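Local coordinates for purine nucleoside phosphorylase YlmD (Geobacillus stearothermophilus, PDB 6T1B), which cleaves adenosine, inosine and S-methyl-5'-thioadenosine by phosphorolysis, also deaminates adenosine, and uses a catalytic zinc ion to do so, at residues G106-Y111 with L141-W146; L121-C126 with M264-G269. All coordinates share one frame; numbering follows the deposited sequence.

Contact 1: G106-Y111 with L141-W146. With NOS (inosine), chain B.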
loop_
_atom_site.group_PDB
_atom_site.type_symbol
_atom_site.label_atom_id
_atom_site.label_comp_id
_atom_site.label_asym_id
_atom_site.label_seq_id
_atom_site.Cartn_x
_atom_site.Cartn_y
_atom_site.Cartn_z
ATOM N N GLY A 106 12.820 -8.983 -3.134
ATOM C CA GLY A 106 12.002 -10.158 -2.906
ATOM C C GLY A 106 10.867 -9.979 -1.922
ATOM O O GLY A 106 10.294 -10.985 -1.486
ATOM N N VAL A 107 10.543 -8.753 -1.529
ATOM C CA VAL A 107 9.499 -8.547 -0.541
ATOM C C VAL A 107 8.478 -7.541 -1.050
ATOM O O VAL A 107 8.764 -6.697 -1.907
ATOM C CB VAL A 107 10.024 -8.146 0.859
ATOM C CG1 VAL A 107 11.119 -9.068 1.346
ATOM C CG2 VAL A 107 10.493 -6.722 0.883
ATOM N N ASP A 108 7.291 -7.603 -0.444
ATOM C CA ASP A 108 6.159 -6.774 -0.764
ATOM C C ASP A 108 5.643 -6.001 0.440
ATOM O O ASP A 108 4.627 -5.311 0.324
ATOM C CB ASP A 108 5.040 -7.623 -1.393
ATOM C CG ASP A 108 5.375 -7.995 -2.819
ATOM O OD1 ASP A 108 6.184 -8.941 -2.984
ATOM O OD2 ASP A 108 4.881 -7.261 -3.708
ATOM N N GLY A 109 6.318 -6.081 1.566
ATOM C CA GLY A 109 5.966 -5.238 2.684
ATOM C C GLY A 109 7.201 -4.944 3.500
ATOM O O GLY A 109 8.189 -5.686 3.474
ATOM N N LEU A 110 7.113 -3.856 4.260
ATOM C CA LEU A 110 8.208 -3.395 5.089
ATOM C C LEU A 110 7.635 -2.926 6.414
ATOM O O LEU A 110 6.481 -2.485 6.477
ATOM C CB LEU A 110 8.927 -2.189 4.476
ATOM C CG LEU A 110 9.578 -2.414 3.123
ATOM C CD1 LEU A 110 10.075 -1.104 2.540
ATOM C CD2 LEU A 110 10.673 -3.447 3.223
ATOM N N TYR A 111 8.444 -2.990 7.467
ATOM C CA TYR A 111 8.048 -2.319 8.696
ATOM C C TYR A 111 9.281 -1.803 9.413
ATOM O O TYR A 111 10.394 -2.273 9.172
ATOM C CB TYR A 111 7.214 -3.187 9.634
ATOM C CG TYR A 111 7.889 -4.345 10.319
ATOM C CD1 TYR A 111 8.426 -4.206 11.593
ATOM C CD2 TYR A 111 7.909 -5.598 9.733
ATOM C CE1 TYR A 111 8.992 -5.281 12.249
ATOM C CE2 TYR A 111 8.468 -6.664 10.391
ATOM C CZ TYR A 111 9.004 -6.509 11.630
ATOM O OH TYR A 111 9.552 -7.603 12.268
ATOM N N LEU A 141 3.931 -1.158 6.069
ATOM C CA LEU A 141 3.225 -0.919 4.823
ATOM C C LEU A 141 3.383 -2.151 3.954
ATOM O O LEU A 141 4.503 -2.644 3.741
ATOM C CB LEU A 141 3.810 0.320 4.122
ATOM C CG LEU A 141 3.183 0.760 2.805
ATOM C CD1 LEU A 141 1.697 0.989 2.896
ATOM C CD2 LEU A 141 3.914 2.032 2.339
ATOM N N ALA A 142 2.270 -2.634 3.415
ATOM C CA ALA A 142 2.258 -3.816 2.566
ATOM C C ALA A 142 1.484 -3.573 1.285
ATOM O O ALA A 142 0.529 -2.792 1.256
ATOM C CB ALA A 142 1.657 -5.022 3.310
ATOM N N HIS A 143 1.921 -4.274 0.238
ATOM C CA HIS A 143 1.372 -4.229 -1.110
ATOM C C HIS A 143 0.664 -5.555 -1.338
ATOM O O HIS A 143 1.306 -6.607 -1.365
ATOM C CB HIS A 143 2.555 -4.039 -2.070
ATOM C CG HIS A 143 2.293 -4.406 -3.488
ATOM N ND1 HIS A 143 2.862 -5.517 -4.074
ATOM C CD2 HIS A 143 1.605 -3.773 -4.473
ATOM C CE1 HIS A 143 2.505 -5.577 -5.341
ATOM N NE2 HIS A 143 1.753 -4.520 -5.619
ATOM N N ALA A 144 -0.662 -5.505 -1.502
ATOM C CA ALA A 144 -1.457 -6.714 -1.657
ATOM C C ALA A 144 -2.329 -6.653 -2.899
ATOM O O ALA A 144 -3.432 -6.106 -2.872
ATOM C CB ALA A 144 -2.331 -6.950 -0.422
ATOM N N GLY A 145 -1.863 -7.253 -3.987
ATOM C CA GLY A 145 -2.729 -7.646 -5.070
ATOM C C GLY A 145 -3.315 -9.003 -4.770
ATOM O O GLY A 145 -3.229 -9.516 -3.652
ATOM N N TRP A 146 -3.925 -9.619 -5.786
ATOM C CA TRP A 146 -4.563 -10.901 -5.501
ATOM C C TRP A 146 -3.543 -11.941 -5.036
ATOM O O TRP A 146 -3.846 -12.769 -4.164
ATOM C CB TRP A 146 -5.422 -11.389 -6.680
ATOM C CG TRP A 146 -4.701 -12.022 -7.848
ATOM C CD1 TRP A 146 -4.345 -11.422 -9.008
ATOM C CD2 TRP A 146 -4.292 -13.386 -7.962
ATOM N NE1 TRP A 146 -3.718 -12.314 -9.836
ATOM C CE2 TRP A 146 -3.687 -13.536 -9.220
ATOM C CE3 TRP A 146 -4.385 -14.496 -7.121
ATOM C CZ2 TRP A 146 -3.173 -14.745 -9.658
ATOM C CZ3 TRP A 146 -3.870 -15.704 -7.562
ATOM C CH2 TRP A 146 -3.273 -15.814 -8.820
HETATM N N9 NOS B . 6.713 -1.222 -10.192
HETATM C C4 NOS B . 7.343 -0.897 -9.048
HETATM N N3 NOS B . 7.389 -1.509 -7.699
HETATM C C2 NOS B . 8.216 -0.918 -6.685
HETATM N N1 NOS B . 8.999 0.256 -6.949
HETATM C C6 NOS B . 8.993 0.881 -8.216
HETATM O O6 NOS B . 9.659 1.868 -8.369
HETATM C C5 NOS B . 8.096 0.227 -9.286
HETATM N N7 NOS B . 7.869 0.589 -10.511
HETATM C C8 NOS B . 7.042 -0.282 -11.084
HETATM C "C5'" NOS B . 3.472 -2.453 -7.647
HETATM O "O5'" NOS B . 2.072 -2.190 -7.595
HETATM C "C4'" NOS B . 3.877 -2.957 -9.009
HETATM O "O4'" NOS B . 4.567 -1.893 -9.701
HETATM C "C1'" NOS B . 5.785 -2.367 -10.235
HETATM C "C2'" NOS B . 6.167 -3.598 -9.419
HETATM O "O2'" NOS B . 6.936 -4.497 -10.206
HETATM C "C3'" NOS B . 4.805 -4.173 -9.026
HETATM O "O3'" NOS B . 4.360 -5.089 -10.042
#
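D108-L110 runs antiparallel to L141-H143, the axes of strands 109-111 and 141-144 lying 4.8 Å apart at an angle of 171°. L110 and L141 form a hydrogen-bonded pair, each N donating to the other's O, and G109 faces A142 in the neighbouring non-hydrogen-bonded position with 4.0 Å between their CA atoms. G109 CA lies 3.2 Å from L141 O, a close CA-H...O contact. One step on, D108 and H143 are joined twice. H143 N donates to D108 O at 2.9 Å, while H143 ND1 donates to D108 OD2 at 2.7 Å. H143 has CG anti to the backbone N (chi1 161°), which starts the ring on its way to the D108 carboxylate. The ND1 bond uses the anti lone pair of OD2 and enters at the edge of the imidazole, whose plane is only 17° from that of the carboxylate. OD2 also accepts from H81 N and OD1 from G82 N, so both carboxylate oxygens are engaged, and the bond from ND1 helps to fix the ring's rotation. NE2 is thereby turned to the zinc ion, with O5' of inosine 3.1 Å from H143 NE2. An alanine in place of H143 would probably leave the zinc short of a ligand and D108 OD2 without its imidazole partner. A carboxylate behind a metal-binding histidine is a classic second-shell arrangement, here at the catalytic zinc site completed by H81 and C126.

Contact 2: L121-C126 with M264-G269; sequences LCFADC and MLAFIG. With NOS (inosine), chain B.
The ring of F123 and the methyl group of A266 meet on one face of the sheet, F123 CE2 approaching A266 CB to 3.5 Å; the methyl lies obliquely to the ring. A chi1 of -70° sets F123 CG beside the backbone N, and the ring extends from there with its CD2-CE2 side meeting the methyl. M264, F123's hydrogen-bonded partner on the same face, is bent at chi2 and chi3, and M264 CE lies 3.5 Å from F123 O and 3.9 Å from A124 CA. C122 and L265 occupy the other face. There L265 CD1 comes to 3.6 Å from L121 O and touches C122 SG more loosely, at 4.1 Å. The sulfur itself sits against the purine, with C122 SG 3.6 Å from C6 of inosine. Between these two layers of side chains, the L121-A266 and F123-M264 pairs each exchange two backbone hydrogen bonds, as the strands pass at 138°. The side chains that meet are apolar, some also resting on carbonyl oxygens; the hydrogen bonds across the strands are all main chain. The nucleoside uses both kinds of chemistry: its base meets the C122 sulfur, whereas its O5' donates a hydrogen bond to C122 O, making this strand part of the pocket wall.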
loop_
_atom_site.group_PDB
_atom_site.type_symbol
_atom_site.label_atom_id
_atom_site.label_comp_id
_atom_site.label_asym_id
_atom_site.label_seq_id
_atom_site.Cartn_x
_atom_site.Cartn_y
_atom_site.Cartn_z
ATOM N N LEU A 121 6.109 2.455 -0.962
ATOM C CA LEU A 121 5.725 1.398 -1.885
ATOM C C LEU A 121 4.827 1.969 -2.993
ATOM O O LEU A 121 4.088 2.935 -2.764
ATOM C CB LEU A 121 5.008 0.243 -1.160
ATOM C CG LEU A 121 5.905 -0.772 -0.447
ATOM C CD1 LEU A 121 6.607 -0.333 0.827
ATOM C CD2 LEU A 121 5.090 -2.042 -0.161
ATOM N N CYS A 122 4.903 1.361 -4.176
ATOM C CA CYS A 122 4.208 1.852 -5.349
ATOM C C CYS A 122 2.925 1.090 -5.616
ATOM O O CYS A 122 2.886 -0.136 -5.420
ATOM C CB CYS A 122 5.117 1.693 -6.562
ATOM S SG CYS A 122 6.461 2.891 -6.646
ATOM N N PHE A 123 1.905 1.805 -6.121
ATOM C CA PHE A 123 0.573 1.256 -6.289
ATOM C C PHE A 123 -0.111 1.845 -7.514
ATOM O O PHE A 123 0.025 3.036 -7.803
ATOM C CB PHE A 123 -0.297 1.582 -5.072
ATOM C CG PHE A 123 0.126 0.841 -3.873
ATOM C CD1 PHE A 123 -0.372 -0.425 -3.636
ATOM C CD2 PHE A 123 1.099 1.343 -3.044
ATOM C CE1 PHE A 123 0.062 -1.164 -2.549
ATOM C CE2 PHE A 123 1.539 0.599 -1.954
ATOM C CZ PHE A 123 1.025 -0.655 -1.720
ATOM N N ALA A 124 -0.939 1.031 -8.186
ATOM C CA ALA A 124 -1.874 1.511 -9.197
ATOM C C ALA A 124 -2.999 0.494 -9.407
ATOM O O ALA A 124 -3.248 0.040 -10.516
ATOM C CB ALA A 124 -1.167 1.820 -10.507
ATOM N N ASP A 125 -3.638 0.118 -8.298
ATOM C CA ASP A 125 -4.826 -0.734 -8.232
ATOM C C ASP A 125 -4.710 -1.672 -7.013
ATOM O O ASP A 125 -5.704 -1.959 -6.358
ATOM C CB ASP A 125 -5.074 -1.624 -9.445
ATOM C CG ASP A 125 -5.744 -0.912 -10.612
ATOM O OD1 ASP A 125 -5.728 -1.540 -11.678
ATOM O OD2 ASP A 125 -6.316 0.210 -10.485
ATOM N N CYS A 126 -3.514 -2.170 -6.718
ATOM C CA CYS A 126 -3.353 -3.146 -5.638
ATOM C C CYS A 126 -3.593 -2.457 -4.303
ATOM O O CYS A 126 -3.524 -1.240 -4.188
ATOM C CB CYS A 126 -1.971 -3.774 -5.710
ATOM S SG CYS A 126 -1.732 -4.809 -7.186
ATOM N N MET A 264 1.340 5.537 -8.072
ATOM C CA MET A 264 1.312 6.361 -6.883
ATOM C C MET A 264 2.267 5.762 -5.847
ATOM O O MET A 264 2.606 4.584 -5.908
ATOM C CB MET A 264 -0.080 6.381 -6.275
ATOM C CG MET A 264 -1.181 7.017 -7.113
ATOM S SD MET A 264 -1.949 5.960 -8.349
ATOM C CE MET A 264 -2.904 4.832 -7.324
ATOM N N LEU A 265 2.688 6.585 -4.891
ATOM C CA LEU A 265 3.481 6.106 -3.770
ATOM C C LEU A 265 2.603 6.154 -2.524
ATOM O O LEU A 265 2.028 7.209 -2.212
ATOM C CB LEU A 265 4.676 7.005 -3.515
ATOM C CG LEU A 265 5.784 6.428 -2.648
ATOM C CD1 LEU A 265 6.606 5.434 -3.491
ATOM C CD2 LEU A 265 6.630 7.510 -2.033
ATOM N N ALA A 266 2.509 5.029 -1.841
ATOM C CA ALA A 266 2.019 4.971 -0.469
ATOM C C ALA A 266 3.227 5.078 0.442
ATOM O O ALA A 266 4.291 4.510 0.161
ATOM C CB ALA A 266 1.325 3.640 -0.203
ATOM N N PHE A 267 3.067 5.809 1.537
ATOM C CA PHE A 267 4.212 6.044 2.397
ATOM C C PHE A 267 3.761 6.110 3.841
ATOM O O PHE A 267 2.625 6.505 4.145
ATOM C CB PHE A 267 4.969 7.316 2.009
ATOM C CG PHE A 267 4.087 8.523 1.885
ATOM C CD1 PHE A 267 3.813 9.330 2.977
ATOM C CD2 PHE A 267 3.506 8.845 0.665
ATOM C CE1 PHE A 267 2.992 10.433 2.847
ATOM C CE2 PHE A 267 2.695 9.953 0.548
ATOM C CZ PHE A 267 2.416 10.728 1.638
ATOM N N ILE A 268 4.640 5.671 4.728
ATOM C CA ILE A 268 4.429 5.866 6.162
ATOM C C ILE A 268 5.779 5.937 6.863
ATOM O O ILE A 268 6.697 5.154 6.583
ATOM C CB ILE A 268 3.510 4.776 6.750
ATOM C CG1 ILE A 268 3.149 5.068 8.212
ATOM C CG2 ILE A 268 4.142 3.376 6.650
ATOM C CD1 ILE A 268 2.005 4.198 8.750
ATOM N N GLY A 269 5.878 6.849 7.824
ATOM C CA GLY A 269 7.084 7.008 8.619
ATOM C C GLY A 269 6.805 7.936 9.780
ATOM O O GLY A 269 5.745 8.569 9.840
HETATM N N9 NOS B . 6.713 -1.222 -10.192
HETATM C C4 NOS B . 7.343 -0.897 -9.048
HETATM N N3 NOS B . 7.389 -1.509 -7.699
HETATM C C2 NOS B . 8.216 -0.918 -6.685
HETATM N N1 NOS B . 8.999 0.256 -6.949
HETATM C C6 NOS B . 8.993 0.881 -8.216
HETATM O O6 NOS B . 9.659 1.868 -8.369
HETATM C C5 NOS B . 8.096 0.227 -9.286
HETATM N N7 NOS B . 7.869 0.589 -10.511
HETATM C C8 NOS B . 7.042 -0.282 -11.084
HETATM C "C5'" NOS B . 3.472 -2.453 -7.647
HETATM O "O5'" NOS B . 2.072 -2.190 -7.595
HETATM C "C4'" NOS B . 3.877 -2.957 -9.009
HETATM O "O4'" NOS B . 4.567 -1.893 -9.701
HETATM C "C1'" NOS B . 5.785 -2.367 -10.235
HETATM C "C2'" NOS B . 6.167 -3.598 -9.419
HETATM O "O2'" NOS B . 6.936 -4.497 -10.206
HETATM C "C3'" NOS B . 4.805 -4.173 -9.026
HETATM O "O3'" NOS B . 4.360 -5.089 -10.042
#

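The two contacts lie in different six-stranded mixed sheets, with their centres about 10 Å apart. Contact 1 joins strands 109-112 and 138-144, and contact 2 joins 118-123 to 264-269. Their segments alternate along the chain: 106-111, 121-126, 141-146, then 264-269 close to the C-terminus. Strands 109-112 and 118-123 are consecutive, so the chain passes directly from one sheet to the other. The sheets pack together here, with L141 CD2 3.3 Å from A266 O and H143 CD2 3.6 Å from F123 CE1. H143 of contact 1 and C126 of contact 2 share the catalytic zinc with H81, and both contacts touch inosine, placing the active site where the two sheets meet.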